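Local coordinates for protein RNA polymerase sigma factor SIGMA-28 (FliA) (PDB 1RP3) that probably directs RNA polymerase to promoters as the flagellar sigma factor and is held here in an inactive conformation by the anti-sigma factor FlgM, at residues L87-R92 against L136-F141; K33-E38 against Q222-A227; E15-K20 against K55-L60. One frame throughout, in Å; residues are numbered along the deposited sequence.

Contact 1. Residues L87-R92 against L136-F141; sequences LDFGSR and LDKINF
Phe-89 and Phe-141 form the tight, buried half of this contact as a T-shaped (edge-to-face) pair. Their ring centroids lie 5.1 Å apart, with the planes inclined at 60°. Phe-141 drives its edge at Phe-89, and its CD2 sits 3.8 Å above the ring plane, over the ring centre. The first torsion of Phe-141, with CG anti to the backbone N (chi1 -157°), carries that edge out from the helix toward the loop. Lys-138 closes in on the rim of the same ring: its CA lies at the edge, in plane, and its CG is 4.0 Å from Phe-89 CE1.

Toward solvent the packing gives way to a single polar link. The Lys-138 chain bends at its third torsion and brings NZ to within 2.9 Å of Asp-88 OD2, a salt bridge that meets the carboxylate from above its plane. Asp-88 itself is exposed. Its carbonyl O also accepts a hydrogen bond from OG of Ser-91, which occupies the N-cap position of helix 92-112.

The loop thus rests on helix 129-158, while Leu-84 of helix 66-85 packs on both phenylalanines and Val-94 of helix 92-112 lies against Lys-138.

Contact 2. Residues K33-E38 against Q222-A227; sequences KKHLPE and QLKAKA
His-35 and Lys-224 meet through one hydrogen bond, the sole direct link between the 33-38 loop and helix 217-236 in these segments. Lys-224 NZ donates to His-35 ND1 at 2.9 Å. The amine comes to the edge of the imidazole, tilted 21° from the ring plane, while Lys-224 CE lies in that plane, 3.8 Å from ND1. The lysine covers a wide gap: the CA atoms of His-35 and Lys-224 are 10.7 Å apart. All four of its torsions are close to 180°, and CG anti to the backbone N starts the chain straight out from the helix. The histidine crosses it at about a right angle.

Backbone hydrogen bonds shape the turn and the helix that carry the two side chains. A type I turn runs from Lys-33 to Leu-36, closed by Leu-36 N to Lys-33 O at 3.2 Å, and His-35 lies within it. On the other side regular helical bonds such as Lys-226 N to Gln-222 O continue past the lysine.

The two segments bury only 80 Å² between them; both residues are buried, probably largely by aromatic and apolar neighbours. The ring of His-35 meets that of Phe-200 and, from the anti-sigma chain, that of Phe-86 of FlgM. Ile-199 of helix 190-201 touches both His-35 and Lys-224.

Because ND1 acts as the acceptor, the imidazole is probably neutral, with its proton on NE2, and a nearby ammonium would be expected to favour that state. A buried amine held by a histidine nitrogen joins a region 2 loop to region 4, consistent with the compact, inactive form of the sigma factor seen in this complex.

Contact 3. Residues E15-K20 against K55-L60; sequences EELILK and KAVDNL
Between 15-20, on helix 7-33, and 55-60, at the end of helix 42-58, the nearest CA atoms are those of Ile-18 and Val-57, 7.1 Å apart. The contact is wholly apolar and modest, with 152 Å² buried over both sides.

Leu-17 and Val-57 carry most of it. Each points its CB toward the other segment, and Leu-17 CD2 touches Val-57 CG1 at 3.9 Å. CG1 of the valine is anti to the backbone N (chi1 165°), which places this branch against the leucine and leaves the second branch, CG2, for Ile-18, whose CG1 lies 4.5 Å away. Val-57 therefore spreads its two methyls over neighbouring residues of the facing helix.

The same Leu-17 CD2 also reaches Leu-60 CD2, a looser contact at 4.4 Å. Leu-60 follows the end of helix 42-58: Asn-59 N still bonds to Lys-55 O at 3.1 Å, but Asn-59 has left helical geometry, and the bond from Leu-60 N to Val-57 O is weak.

A salt bridge from Asp-58 to Arg-14 adds a polar tie between the helices, and Ile-11 of the FlgM chain packs on Ile-18 and Leu-19. The contact thus joins two successive helices of the all-helical sigma-70 region 2, packed through aliphatic branches.

Overall arrangement
Contacts 1 and 2 form one cluster, their centres 10 Å apart. Leu-36 CD2 of the 33-38 loop lies 3.6 Å from Phe-141 CD2, and Asn-140 packs against Ala-225, so helix 129-158 lies between the region 2 loop and helix 217-236. Contact 3 stands apart, its centre 32 Å from either of the others and its nearest atoms about 16 Å from contact 1 and about 19 Å from contact 2. Helix 7-33 spans that distance, carrying 15-20 and ending at the 33-38 loop. FlgM touches residues of both contacts 2 and 3, whereas contact 1 is internal to the sigma chain, joining regions 2 and 3.

Contact 1. Residues L87-R92 against L136-F141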
ATOM      1  N   LEU A  87      -6.351  13.663  -1.171  1.00 49.06           N
ATOM      2  CA  LEU A  87      -5.582  14.253  -2.264  1.00 51.06           C
ATOM      3  C   LEU A  87      -6.346  14.217  -3.583  1.00 52.81           C
ATOM      4  O   LEU A  87      -7.518  13.833  -3.624  1.00 54.81           O
ATOM      5  CB  LEU A  87      -4.220  13.569  -2.403  1.00 52.05           C
ATOM      6  CG  LEU A  87      -3.041  14.074  -1.561  1.00 51.00           C
ATOM      7  CD1 LEU A  87      -3.503  14.736  -0.290  1.00 50.56           C
ATOM      8  CD2 LEU A  87      -2.129  12.913  -1.261  1.00 51.05           C
ATOM      9  N   ASP A  88      -5.672  14.591  -4.663  1.00 53.55           N
ATOM     10  CA  ASP A  88      -6.293  14.667  -5.983  1.00 54.02           C
ATOM     11  C   ASP A  88      -6.212  13.416  -6.842  1.00 52.84           C
ATOM     12  O   ASP A  88      -6.242  13.514  -8.066  1.00 53.05           O
ATOM     13  CB  ASP A  88      -5.672  15.828  -6.756  1.00 56.59           C
ATOM     14  CG  ASP A  88      -4.223  15.556  -7.152  1.00 60.28           C
ATOM     15  OD1 ASP A  88      -3.497  14.878  -6.392  1.00 61.45           O
ATOM     16  OD2 ASP A  88      -3.808  16.004  -8.244  1.00 66.25           O
ATOM     17  N   PHE A  89      -6.137  12.245  -6.226  1.00 51.99           N
ATOM     18  CA  PHE A  89      -6.026  11.015  -7.002  1.00 50.85           C
ATOM     19  C   PHE A  89      -7.218  10.659  -7.866  1.00 52.45           C
ATOM     20  O   PHE A  89      -7.045  10.216  -9.000  1.00 54.25           O
ATOM     21  CB  PHE A  89      -5.648   9.833  -6.119  1.00 48.84           C
ATOM     22  CG  PHE A  89      -4.220   9.854  -5.678  1.00 46.39           C
ATOM     23  CD1 PHE A  89      -3.198   9.617  -6.587  1.00 44.46           C
ATOM     24  CD2 PHE A  89      -3.892  10.137  -4.361  1.00 44.74           C
ATOM     25  CE1 PHE A  89      -1.871   9.654  -6.185  1.00 43.66           C
ATOM     26  CE2 PHE A  89      -2.569  10.176  -3.953  1.00 45.50           C
ATOM     27  CZ  PHE A  89      -1.554   9.938  -4.866  1.00 43.24           C
ATOM     28  N   GLY A  90      -8.424  10.849  -7.348  1.00 51.58           N
ATOM     29  CA  GLY A  90      -9.597  10.524  -8.138  1.00 52.63           C
ATOM     30  C   GLY A  90     -10.138  11.673  -8.981  1.00 52.33           C
ATOM     31  O   GLY A  90     -11.246  11.574  -9.511  1.00 51.47           O
ATOM     32  N   SER A  91      -9.349  12.740  -9.126  1.00 51.22           N
ATOM     33  CA  SER A  91      -9.756  13.917  -9.885  1.00 50.91           C
ATOM     34  C   SER A  91     -10.040  13.642 -11.362  1.00 52.11           C
ATOM     35  O   SER A  91      -9.576  12.648 -11.927  1.00 51.56           O
ATOM     36  CB  SER A  91      -8.714  15.031  -9.748  1.00 49.15           C
ATOM     37  OG  SER A  91      -7.583  14.801 -10.578  1.00 53.44           O
ATOM     38  N   ARG A  92     -10.818  14.533 -11.973  1.00 52.91           N
ATOM     39  CA  ARG A  92     -11.186  14.418 -13.383  1.00 53.23           C
ATOM     40  C   ARG A  92      -9.974  14.554 -14.311  1.00 52.13           C
ATOM     41  O   ARG A  92      -9.882  13.842 -15.312  1.00 52.33           O
ATOM     42  CB  ARG A  92     -12.267  15.450 -13.745  1.00 53.99           C
ATOM     43  N   LEU A 136       1.151   7.736 -14.643  1.00 35.69           N
ATOM     44  CA  LEU A 136       0.763   6.329 -14.570  1.00 35.39           C
ATOM     45  C   LEU A 136       0.634   5.890 -13.100  1.00 37.13           C
ATOM     46  O   LEU A 136      -0.202   5.052 -12.774  1.00 36.60           O
ATOM     47  CB  LEU A 136       1.790   5.453 -15.293  1.00 34.54           C
ATOM     48  CG  LEU A 136       1.829   5.608 -16.820  1.00 33.50           C
ATOM     49  CD1 LEU A 136       2.986   4.834 -17.398  1.00 32.51           C
ATOM     50  CD2 LEU A 136       0.524   5.136 -17.431  1.00 32.05           C
ATOM     51  N   ASP A 137       1.437   6.484 -12.211  1.00 37.58           N
ATOM     52  CA  ASP A 137       1.379   6.148 -10.795  1.00 38.36           C
ATOM     53  C   ASP A 137       0.122   6.703 -10.138  1.00 37.98           C
ATOM     54  O   ASP A 137      -0.501   6.013  -9.331  1.00 37.52           O
ATOM     55  CB  ASP A 137       2.636   6.620 -10.057  1.00 40.23           C
ATOM     56  CG  ASP A 137       3.831   5.693 -10.274  1.00 41.54           C
ATOM     57  OD1 ASP A 137       3.626   4.476 -10.489  1.00 42.00           O
ATOM     58  OD2 ASP A 137       4.983   6.178 -10.213  1.00 41.45           O
ATOM     59  N   LYS A 138      -0.257   7.931 -10.496  1.00 35.51           N
ATOM     60  CA  LYS A 138      -1.465   8.550  -9.952  1.00 35.96           C
ATOM     61  C   LYS A 138      -2.689   7.787 -10.433  1.00 36.27           C
ATOM     62  O   LYS A 138      -3.595   7.499  -9.653  1.00 37.61           O
ATOM     63  CB  LYS A 138      -1.586  10.017 -10.374  1.00 36.62           C
ATOM     64  CG  LYS A 138      -0.562  10.933  -9.730  1.00 40.24           C
ATOM     65  CD  LYS A 138      -0.757  12.376 -10.150  1.00 43.74           C
ATOM     66  CE  LYS A 138      -2.064  12.958  -9.629  1.00 45.54           C
ATOM     67  NZ  LYS A 138      -2.246  14.371 -10.090  1.00 45.78           N
ATOM     68  N   ILE A 139      -2.684   7.421 -11.713  1.00 34.67           N
ATOM     69  CA  ILE A 139      -3.787   6.685 -12.311  1.00 34.14           C
ATOM     70  C   ILE A 139      -3.973   5.365 -11.576  1.00 34.48           C
ATOM     71  O   ILE A 139      -5.060   5.067 -11.069  1.00 35.32           O
ATOM     72  CB  ILE A 139      -3.541   6.423 -13.819  1.00 34.38           C
ATOM     73  CG1 ILE A 139      -3.709   7.722 -14.609  1.00 34.19           C
ATOM     74  CG2 ILE A 139      -4.494   5.345 -14.335  1.00 34.62           C
ATOM     75  CD1 ILE A 139      -3.178   7.641 -16.032  1.00 35.05           C
ATOM     76  N   ASN A 140      -2.892   4.601 -11.500  1.00 35.18           N
ATOM     77  CA  ASN A 140      -2.891   3.321 -10.813  1.00 36.41           C
ATOM     78  C   ASN A 140      -3.239   3.440  -9.340  1.00 34.14           C
ATOM     79  O   ASN A 140      -3.885   2.547  -8.773  1.00 32.76           O
ATOM     80  CB  ASN A 140      -1.541   2.630 -10.981  1.00 36.79           C
ATOM     81  CG  ASN A 140      -1.439   1.898 -12.289  1.00 43.02           C
ATOM     82  OD1 ASN A 140      -0.614   2.224 -13.141  1.00 45.05           O
ATOM     83  ND2 ASN A 140      -2.315   0.915 -12.476  1.00 46.28           N
ATOM     84  N   PHE A 141      -2.840   4.544  -8.709  1.00 34.13           N
ATOM     85  CA  PHE A 141      -3.167   4.673  -7.302  1.00 34.43           C
ATOM     86  C   PHE A 141      -4.660   4.929  -7.079  1.00 36.32           C
ATOM     87  O   PHE A 141      -5.228   4.480  -6.077  1.00 37.91           O
ATOM     88  CB  PHE A 141      -2.282   5.674  -6.562  1.00 29.97           C
ATOM     89  CG  PHE A 141      -2.236   5.414  -5.088  1.00 30.20           C
ATOM     90  CD1 PHE A 141      -1.615   4.271  -4.600  1.00 27.97           C
ATOM     91  CD2 PHE A 141      -2.894   6.251  -4.193  1.00 31.22           C
ATOM     92  CE1 PHE A 141      -1.658   3.962  -3.252  1.00 30.63           C
ATOM     93  CE2 PHE A 141      -2.943   5.942  -2.831  1.00 30.93           C
ATOM     94  CZ  PHE A 141      -2.325   4.800  -2.364  1.00 29.37           C
TER

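Contact 2. Residues K33-E38 against Q222-A227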
ATOM      1  N   LYS A  33       4.371   3.048  -0.532  1.00 31.09           N
ATOM      2  CA  LYS A  33       5.194   3.906  -1.390  1.00 30.78           C
ATOM      3  C   LYS A  33       5.529   3.262  -2.734  1.00 29.30           C
ATOM      4  O   LYS A  33       5.760   3.955  -3.721  1.00 29.91           O
ATOM      5  CB  LYS A  33       6.486   4.316  -0.680  1.00 31.16           C
ATOM      6  CG  LYS A  33       6.404   5.649   0.040  1.00 33.30           C
ATOM      7  CD  LYS A  33       6.393   6.814  -0.933  1.00 34.74           C
ATOM      8  CE  LYS A  33       7.732   6.973  -1.639  1.00 34.13           C
ATOM      9  NZ  LYS A  33       7.705   8.044  -2.690  1.00 30.72           N
ATOM     10  N   LYS A  34       5.538   1.939  -2.785  1.00 28.20           N
ATOM     11  CA  LYS A  34       5.846   1.248  -4.037  1.00 31.25           C
ATOM     12  C   LYS A  34       4.786   1.463  -5.121  1.00 32.43           C
ATOM     13  O   LYS A  34       5.036   1.221  -6.304  1.00 32.74           O
ATOM     14  CB  LYS A  34       6.018  -0.247  -3.797  1.00 31.00           C
ATOM     15  CG  LYS A  34       7.215  -0.622  -2.949  1.00 34.50           C
ATOM     16  CD  LYS A  34       7.204  -2.127  -2.691  1.00 38.57           C
ATOM     17  CE  LYS A  34       8.481  -2.597  -2.018  1.00 39.53           C
ATOM     18  NZ  LYS A  34       8.481  -4.071  -1.867  1.00 39.56           N
ATOM     19  N   HIS A  35       3.615   1.947  -4.716  1.00 31.75           N
ATOM     20  CA  HIS A  35       2.511   2.178  -5.641  1.00 32.50           C
ATOM     21  C   HIS A  35       2.197   3.656  -5.816  1.00 32.89           C
ATOM     22  O   HIS A  35       1.212   4.014  -6.453  1.00 34.43           O
ATOM     23  CB  HIS A  35       1.251   1.498  -5.114  1.00 31.41           C
ATOM     24  CG  HIS A  35       1.442   0.050  -4.775  1.00 31.93           C
ATOM     25  ND1 HIS A  35       0.945  -0.958  -5.569  1.00 32.04           N
ATOM     26  CD2 HIS A  35       2.046  -0.540  -3.730  1.00 33.73           C
ATOM     27  CE1 HIS A  35       1.241  -2.123  -5.014  1.00 34.89           C
ATOM     28  NE2 HIS A  35       1.906  -1.906  -3.904  1.00 34.55           N
ATOM     29  N   LEU A  36       2.983   4.509  -5.180  1.00 31.82           N
ATOM     30  CA  LEU A  36       2.744   5.933  -5.254  1.00 30.62           C
ATOM     31  C   LEU A  36       3.725   6.658  -6.164  1.00 32.48           C
ATOM     32  O   LEU A  36       4.786   6.143  -6.501  1.00 31.58           O
ATOM     33  CB  LEU A  36       2.813   6.526  -3.844  1.00 29.69           C
ATOM     34  CG  LEU A  36       1.610   6.311  -2.918  1.00 31.75           C
ATOM     35  CD1 LEU A  36       2.003   6.610  -1.455  1.00 30.52           C
ATOM     36  CD2 LEU A  36       0.444   7.199  -3.397  1.00 28.54           C
ATOM     37  N   PRO A  37       3.334   7.840  -6.648  1.00 36.31           N
ATOM     38  CA  PRO A  37       4.246   8.593  -7.510  1.00 37.89           C
ATOM     39  C   PRO A  37       5.455   8.911  -6.638  1.00 40.43           C
ATOM     40  O   PRO A  37       5.321   9.144  -5.433  1.00 38.98           O
ATOM     41  CB  PRO A  37       3.460   9.874  -7.805  1.00 37.34           C
ATOM     42  CG  PRO A  37       2.033   9.457  -7.682  1.00 37.36           C
ATOM     43  CD  PRO A  37       2.030   8.517  -6.513  1.00 36.45           C
ATOM     44  N   GLU A  38       6.628   8.907  -7.252  1.00 43.93           N
ATOM     45  CA  GLU A  38       7.884   9.197  -6.577  1.00 47.37           C
ATOM     46  C   GLU A  38       7.849  10.489  -5.737  1.00 47.46           C
ATOM     47  O   GLU A  38       8.471  10.560  -4.675  1.00 48.39           O
ATOM     48  CB  GLU A  38       8.985   9.267  -7.636  1.00 50.29           C
ATOM     49  CG  GLU A  38      10.405   9.374  -7.103  1.00 57.86           C
ATOM     50  CD  GLU A  38      11.459   9.306  -8.216  1.00 61.40           C
ATOM     51  OE1 GLU A  38      11.213   9.844  -9.324  1.00 61.82           O
ATOM     52  OE2 GLU A  38      12.532   8.699  -7.980  1.00 63.81           O
ATOM     53  N   GLN A 222      -1.308  -0.432 -17.544  1.00 41.03           N
ATOM     54  CA  GLN A 222      -2.675  -0.630 -18.038  1.00 42.89           C
ATOM     55  C   GLN A 222      -3.197  -1.983 -17.549  1.00 40.33           C
ATOM     56  O   GLN A 222      -4.358  -2.115 -17.177  1.00 38.95           O
ATOM     57  CB  GLN A 222      -2.766  -0.539 -19.568  1.00 46.11           C
ATOM     58  CG  GLN A 222      -2.316  -1.785 -20.316  1.00 55.64           C
ATOM     59  CD  GLN A 222      -2.868  -1.845 -21.729  1.00 60.79           C
ATOM     60  OE1 GLN A 222      -4.078  -1.697 -21.938  1.00 64.19           O
ATOM     61  NE2 GLN A 222      -1.983  -2.059 -22.712  1.00 61.15           N
ATOM     62  N   LEU A 223      -2.317  -2.978 -17.518  1.00 40.33           N
ATOM     63  CA  LEU A 223      -2.677  -4.304 -17.045  1.00 40.03           C
ATOM     64  C   LEU A 223      -3.032  -4.293 -15.547  1.00 40.04           C
ATOM     65  O   LEU A 223      -3.948  -4.998 -15.123  1.00 38.98           O
ATOM     66  CB  LEU A 223      -1.543  -5.289 -17.332  1.00 38.81           C
ATOM     67  CG  LEU A 223      -1.393  -5.743 -18.794  1.00 41.40           C
ATOM     68  CD1 LEU A 223      -0.176  -6.659 -18.966  1.00 41.21           C
ATOM     69  CD2 LEU A 223      -2.658  -6.461 -19.255  1.00 40.83           C
ATOM     70  N   LYS A 224      -2.310  -3.487 -14.762  1.00 40.68           N
ATOM     71  CA  LYS A 224      -2.545  -3.364 -13.320  1.00 38.86           C
ATOM     72  C   LYS A 224      -3.866  -2.630 -13.099  1.00 38.07           C
ATOM     73  O   LYS A 224      -4.714  -3.090 -12.351  1.00 37.57           O
ATOM     74  CB  LYS A 224      -1.395  -2.593 -12.652  1.00 38.42           C
ATOM     75  CG  LYS A 224      -1.547  -2.384 -11.136  1.00 38.23           C
ATOM     76  CD  LYS A 224      -0.403  -1.547 -10.538  1.00 33.97           C
ATOM     77  CE  LYS A 224      -0.543  -1.393  -9.020  1.00 34.54           C
ATOM     78  NZ  LYS A 224       0.481  -0.497  -8.437  1.00 31.44           N
ATOM     79  N   ALA A 225      -4.043  -1.506 -13.783  1.00 39.01           N
ATOM     80  CA  ALA A 225      -5.268  -0.716 -13.667  1.00 40.94           C
ATOM     81  C   ALA A 225      -6.509  -1.514 -14.062  1.00 42.23           C
ATOM     82  O   ALA A 225      -7.540  -1.439 -13.386  1.00 41.93           O
ATOM     83  CB  ALA A 225      -5.164   0.543 -14.506  1.00 39.46           C
ATOM     84  N   LYS A 226      -6.403  -2.294 -15.139  1.00 42.21           N
ATOM     85  CA  LYS A 226      -7.524  -3.111 -15.602  1.00 41.96           C
ATOM     86  C   LYS A 226      -7.836  -4.185 -14.576  1.00 41.41           C
ATOM     87  O   LYS A 226      -8.986  -4.365 -14.182  1.00 43.35           O
ATOM     88  CB  LYS A 226      -7.223  -3.734 -16.962  1.00 43.60           C
ATOM     89  N   ALA A 227      -6.804  -4.862 -14.096  1.00 40.22           N
ATOM     90  CA  ALA A 227      -7.003  -5.892 -13.087  1.00 39.51           C
ATOM     91  C   ALA A 227      -7.633  -5.300 -11.816  1.00 39.58           C
ATOM     92  O   ALA A 227      -8.577  -5.858 -11.265  1.00 39.06           O
ATOM     93  CB  ALA A 227      -5.695  -6.555 -12.762  1.00 38.24           C
TER

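Contact 3. Residues E15-K20 against K55-L60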
ATOM      1  N   GLU A  15       3.509   4.699  25.838  1.00 44.20           N
ATOM      2  CA  GLU A  15       4.699   5.058  25.063  1.00 45.84           C
ATOM      3  C   GLU A  15       5.468   3.857  24.547  1.00 45.11           C
ATOM      4  O   GLU A  15       5.890   3.834  23.391  1.00 46.58           O
ATOM      5  CB  GLU A  15       5.610   6.002  25.844  1.00 45.62           C
ATOM      6  CG  GLU A  15       5.033   7.408  25.873  1.00 53.67           C
ATOM      7  CD  GLU A  15       5.822   8.408  26.711  1.00 57.30           C
ATOM      8  OE1 GLU A  15       7.047   8.206  26.917  1.00 57.58           O
ATOM      9  OE2 GLU A  15       5.197   9.411  27.142  1.00 56.68           O
ATOM     10  N   GLU A  16       5.631   2.854  25.395  1.00 43.55           N
ATOM     11  CA  GLU A  16       6.332   1.647  25.002  1.00 42.08           C
ATOM     12  C   GLU A  16       5.585   0.977  23.859  1.00 39.80           C
ATOM     13  O   GLU A  16       6.192   0.447  22.929  1.00 37.36           O
ATOM     14  CB  GLU A  16       6.434   0.673  26.181  1.00 43.29           C
ATOM     15  CG  GLU A  16       7.375   1.116  27.304  1.00 48.12           C
ATOM     16  CD  GLU A  16       8.806   1.338  26.837  1.00 49.13           C
ATOM     17  OE1 GLU A  16       9.246   0.633  25.894  1.00 51.25           O
ATOM     18  OE2 GLU A  16       9.484   2.215  27.419  1.00 47.60           O
ATOM     19  N   LEU A  17       4.257   1.012  23.938  1.00 40.30           N
ATOM     20  CA  LEU A  17       3.406   0.401  22.921  1.00 39.36           C
ATOM     21  C   LEU A  17       3.575   1.158  21.587  1.00 37.17           C
ATOM     22  O   LEU A  17       3.773   0.540  20.546  1.00 34.99           O
ATOM     23  CB  LEU A  17       1.952   0.381  23.412  1.00 40.65           C
ATOM     24  CG  LEU A  17       1.020  -0.791  23.059  1.00 44.36           C
ATOM     25  CD1 LEU A  17       1.720  -2.142  23.183  1.00 42.98           C
ATOM     26  CD2 LEU A  17      -0.195  -0.749  23.984  1.00 43.27           C
ATOM     27  N   ILE A  18       3.585   2.489  21.644  1.00 35.30           N
ATOM     28  CA  ILE A  18       3.772   3.317  20.456  1.00 35.06           C
ATOM     29  C   ILE A  18       5.136   3.011  19.857  1.00 37.34           C
ATOM     30  O   ILE A  18       5.250   2.631  18.691  1.00 35.95           O
ATOM     31  CB  ILE A  18       3.672   4.829  20.792  1.00 31.70           C
ATOM     32  CG1 ILE A  18       2.253   5.164  21.255  1.00 31.05           C
ATOM     33  CG2 ILE A  18       4.019   5.680  19.580  1.00 30.32           C
ATOM     34  CD1 ILE A  18       2.079   6.603  21.714  1.00 30.93           C
ATOM     35  N   LEU A  19       6.161   3.132  20.691  1.00 39.31           N
ATOM     36  CA  LEU A  19       7.544   2.866  20.312  1.00 40.23           C
ATOM     37  C   LEU A  19       7.668   1.497  19.659  1.00 37.79           C
ATOM     38  O   LEU A  19       8.281   1.363  18.608  1.00 37.70           O
ATOM     39  CB  LEU A  19       8.414   2.902  21.568  1.00 43.69           C
ATOM     40  CG  LEU A  19       9.778   3.586  21.608  1.00 47.13           C
ATOM     41  CD1 LEU A  19       9.736   4.928  20.901  1.00 47.33           C
ATOM     42  CD2 LEU A  19      10.168   3.778  23.083  1.00 50.52           C
ATOM     43  N   LYS A  20       7.047   0.496  20.276  1.00 35.86           N
ATOM     44  CA  LYS A  20       7.094  -0.879  19.791  1.00 36.24           C
ATOM     45  C   LYS A  20       6.636  -1.029  18.350  1.00 35.49           C
ATOM     46  O   LYS A  20       7.247  -1.767  17.588  1.00 35.16           O
ATOM     47  CB  LYS A  20       6.263  -1.805  20.695  1.00 36.40           C
ATOM     48  CG  LYS A  20       6.245  -3.255  20.236  1.00 40.17           C
ATOM     49  CD  LYS A  20       5.393  -4.157  21.130  1.00 44.00           C
ATOM     50  CE  LYS A  20       5.490  -5.613  20.652  1.00 46.20           C
ATOM     51  NZ  LYS A  20       4.709  -6.538  21.523  1.00 47.38           N
ATOM     52  N   LYS A  55      -3.770   6.619  18.016  1.00 31.05           N
ATOM     53  CA  LYS A  55      -5.207   6.505  18.216  1.00 31.70           C
ATOM     54  C   LYS A  55      -5.632   5.062  18.459  1.00 32.76           C
ATOM     55  O   LYS A  55      -6.472   4.807  19.322  1.00 31.49           O
ATOM     56  CB  LYS A  55      -5.969   7.094  17.037  1.00 30.58           C
ATOM     57  CG  LYS A  55      -5.916   8.611  16.999  1.00 33.70           C
ATOM     58  CD  LYS A  55      -6.664   9.146  15.791  1.00 35.84           C
ATOM     59  CE  LYS A  55      -6.711  10.666  15.789  1.00 38.45           C
ATOM     60  NZ  LYS A  55      -7.279  11.178  14.492  1.00 43.12           N
ATOM     61  N   ALA A  56      -5.021   4.128  17.729  1.00 32.34           N
ATOM     62  CA  ALA A  56      -5.316   2.704  17.875  1.00 34.50           C
ATOM     63  C   ALA A  56      -4.896   2.214  19.255  1.00 35.53           C
ATOM     64  O   ALA A  56      -5.597   1.424  19.884  1.00 34.50           O
ATOM     65  CB  ALA A  56      -4.594   1.887  16.791  1.00 30.21           C
ATOM     66  N   VAL A  57      -3.751   2.695  19.726  1.00 38.66           N
ATOM     67  CA  VAL A  57      -3.246   2.294  21.036  1.00 39.90           C
ATOM     68  C   VAL A  57      -4.180   2.755  22.156  1.00 42.54           C
ATOM     69  O   VAL A  57      -4.460   2.004  23.086  1.00 41.15           O
ATOM     70  CB  VAL A  57      -1.816   2.834  21.263  1.00 37.77           C
ATOM     71  CG1 VAL A  57      -1.422   2.755  22.739  1.00 35.39           C
ATOM     72  CG2 VAL A  57      -0.847   2.040  20.428  1.00 35.68           C
ATOM     73  N   ASP A  58      -4.709   3.964  22.019  1.00 44.98           N
ATOM     74  CA  ASP A  58      -5.599   4.523  23.020  1.00 49.38           C
ATOM     75  C   ASP A  58      -6.952   3.825  23.077  1.00 52.39           C
ATOM     76  O   ASP A  58      -7.508   3.630  24.160  1.00 53.78           O
ATOM     77  CB  ASP A  58      -5.798   6.027  22.780  1.00 49.47           C
ATOM     78  CG  ASP A  58      -4.530   6.838  23.017  1.00 50.98           C
ATOM     79  OD1 ASP A  58      -3.549   6.291  23.572  1.00 49.55           O
ATOM     80  OD2 ASP A  58      -4.520   8.037  22.649  1.00 52.73           O
ATOM     81  N   ASN A  59      -7.483   3.476  21.907  1.00 54.66           N
ATOM     82  CA  ASN A  59      -8.777   2.805  21.804  1.00 57.13           C
ATOM     83  C   ASN A  59      -8.583   1.292  21.808  1.00 59.15           C
ATOM     84  O   ASN A  59      -9.326   0.558  21.160  1.00 61.17           O
ATOM     85  CB  ASN A  59      -9.518   3.253  20.528  1.00 56.11           C
ATOM     86  N   LEU A  60      -7.583   0.834  22.554  1.00 61.28           N
ATOM     87  CA  LEU A  60      -7.268  -0.585  22.646  1.00 64.16           C
ATOM     88  C   LEU A  60      -7.694  -1.142  24.010  1.00 69.13           C
ATOM     89  O   LEU A  60      -7.639  -0.440  25.027  1.00 70.19           O
ATOM     90  CB  LEU A  60      -5.763  -0.781  22.444  1.00 61.55           C
ATOM     91  CG  LEU A  60      -5.243  -2.081  21.835  1.00 58.39           C
ATOM     92  CD1 LEU A  60      -5.853  -2.276  20.469  1.00 56.80           C
ATOM     93  CD2 LEU A  60      -3.732  -2.041  21.731  1.00 56.28           C
TER